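Local structure of antigen 43 (4KH3) at residues 320-325 / 337-342. The protein is a self-associating autotransporter adhesin of uropathogenic Escherichia coli that mediates bacterial clumping in a Velcro-like manner, probably through its alpha domain, and is associated with biofilms. Sequence-based numbering, arbitrary orientation.
Sequences LDIRNG and GVLLAD
With CG1 of Ile322 anti to its carbonyl carbon, a chi2 of 103°, away from the staggered positions, swings its methyl CD1 across to Leu339, whose CG is anti to the backbone N (chi1 178°); the two side chains cross, and CD1 of Ile322 meets CD1 of Leu339 at 3.6 Å. They meet within a parallel beta-helix, where 320-322 and 338-342 are parallel strands on successive coils. Leu320, Ile322, Leu339 and Ala341 fill the same buried face, joined by Ala328, Val331 and Met333 of strand 327-333, the last against Leu339.

Three backbone bonds tie the strands: Leu320 N to Val338 O (3.0 Å), Leu340 N to Leu320 O (2.9 Å) and Ile322 N to Leu340 O (2.8 Å). The last carbonyl also receives the CA-H of Asp321.

On the other face, Asp321 lies across Leu340, its CB and CG each 4.0 Å from methyl CD1 of that leucine. Arg323 reaches back over its own strand and grips Asp321 side-on: NE (2.9 Å) and NH2 both donate to OD2, from the same side of the carboxylate plane and well above it. Two donors on one oxygen should stabilise the negative charge of Asp321.

Where the strands end, the Asp342 carboxylate lies beside Asn324, its plane 60° from that of the amide; its OD2 accepts from Gly344 N. A water over the side of the strands that carries Asp321 and Leu340 links their ends, donating to Asp342 OD1 at 2.8 Å and, weakly, to Ile322 O at 3.4 Å.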
# COMPACT_ATOMS: atom_id res chain seq x y z
N LEU A 320 -10.27 -10.28 -6.36
CA LEU A 320 -11.55 -9.65 -6.61
C LEU A 320 -12.48 -9.91 -5.43
O LEU A 320 -12.74 -11.06 -5.08
CB LEU A 320 -12.18 -10.16 -7.90
CG LEU A 320 -13.57 -9.60 -8.22
CD1 LEU A 320 -13.53 -8.08 -8.30
CD2 LEU A 320 -14.09 -10.20 -9.52
N ASP A 321 -12.94 -8.84 -4.81
CA ASP A 321 -13.78 -8.94 -3.62
C ASP A 321 -15.15 -8.34 -3.89
O ASP A 321 -15.30 -7.12 -3.98
CB ASP A 321 -13.09 -8.22 -2.44
CG ASP A 321 -13.96 -8.16 -1.19
OD1 ASP A 321 -15.00 -8.85 -1.13
OD2 ASP A 321 -13.58 -7.43 -0.25
N ILE A 322 -16.16 -9.19 -4.02
CA ILE A 322 -17.52 -8.72 -4.26
C ILE A 322 -18.32 -8.72 -2.98
O ILE A 322 -18.63 -9.78 -2.44
CB ILE A 322 -18.26 -9.53 -5.33
CG1 ILE A 322 -17.43 -9.63 -6.60
CG2 ILE A 322 -19.60 -8.86 -5.63
CD1 ILE A 322 -16.77 -10.96 -6.77
N ARG A 323 -18.64 -7.53 -2.50
CA ARG A 323 -19.40 -7.38 -1.27
C ARG A 323 -20.83 -7.81 -1.47
O ARG A 323 -21.30 -8.01 -2.60
CB ARG A 323 -19.38 -5.93 -0.80
CG ARG A 323 -18.00 -5.39 -0.52
CD ARG A 323 -17.37 -6.10 0.66
NE ARG A 323 -15.92 -5.93 0.66
CZ ARG A 323 -15.29 -4.82 1.04
NH1 ARG A 323 -15.97 -3.76 1.44
NH2 ARG A 323 -13.97 -4.78 1.00
N ASN A 324 -21.53 -7.96 -0.35
CA ASN A 324 -22.95 -8.18 -0.36
C ASN A 324 -23.60 -7.04 -1.13
O ASN A 324 -23.35 -5.88 -0.84
CB ASN A 324 -23.48 -8.19 1.07
CG ASN A 324 -24.65 -9.13 1.25
OD1 ASN A 324 -25.48 -9.30 0.35
ND2 ASN A 324 -24.71 -9.78 2.41
N GLY A 325 -24.40 -7.38 -2.13
CA GLY A 325 -25.12 -6.36 -2.88
C GLY A 325 -24.31 -5.78 -4.03
O GLY A 325 -24.75 -4.84 -4.70
N GLY A 337 -5.47 -16.58 -9.18
CA GLY A 337 -6.47 -15.57 -8.88
C GLY A 337 -7.26 -15.89 -7.63
O GLY A 337 -7.53 -17.06 -7.34
N VAL A 338 -7.64 -14.86 -6.89
CA VAL A 338 -8.36 -15.03 -5.62
C VAL A 338 -9.75 -14.39 -5.67
O VAL A 338 -9.92 -13.29 -6.20
CB VAL A 338 -7.56 -14.42 -4.46
CG1 VAL A 338 -8.44 -14.19 -3.25
CG2 VAL A 338 -6.38 -15.31 -4.12
N LEU A 339 -10.74 -15.09 -5.13
CA LEU A 339 -12.11 -14.59 -5.14
C LEU A 339 -12.68 -14.52 -3.72
O LEU A 339 -12.61 -15.48 -2.97
CB LEU A 339 -12.98 -15.47 -6.03
CG LEU A 339 -14.47 -15.12 -6.11
CD1 LEU A 339 -14.71 -13.89 -6.97
CD2 LEU A 339 -15.27 -16.29 -6.65
N LEU A 340 -13.22 -13.36 -3.37
CA LEU A 340 -13.93 -13.18 -2.11
C LEU A 340 -15.36 -12.75 -2.43
O LEU A 340 -15.57 -11.69 -3.01
CB LEU A 340 -13.27 -12.09 -1.26
CG LEU A 340 -11.76 -12.19 -1.01
CD1 LEU A 340 -11.28 -11.01 -0.20
CD2 LEU A 340 -11.44 -13.49 -0.31
N ALA A 341 -16.33 -13.57 -2.08
CA ALA A 341 -17.71 -13.25 -2.41
C ALA A 341 -18.62 -13.79 -1.33
O ALA A 341 -18.22 -14.65 -0.56
CB ALA A 341 -18.07 -13.85 -3.77
N ASP A 342 -19.85 -13.28 -1.26
CA ASP A 342 -20.87 -13.96 -0.47
C ASP A 342 -22.12 -14.25 -1.29
O ASP A 342 -22.24 -13.79 -2.42
CB ASP A 342 -21.20 -13.23 0.83
CG ASP A 342 -21.70 -11.83 0.60
OD1 ASP A 342 -20.84 -10.93 0.47
OD2 ASP A 342 -22.93 -11.64 0.55
O HOH W 1 -18.13 -10.53 0.79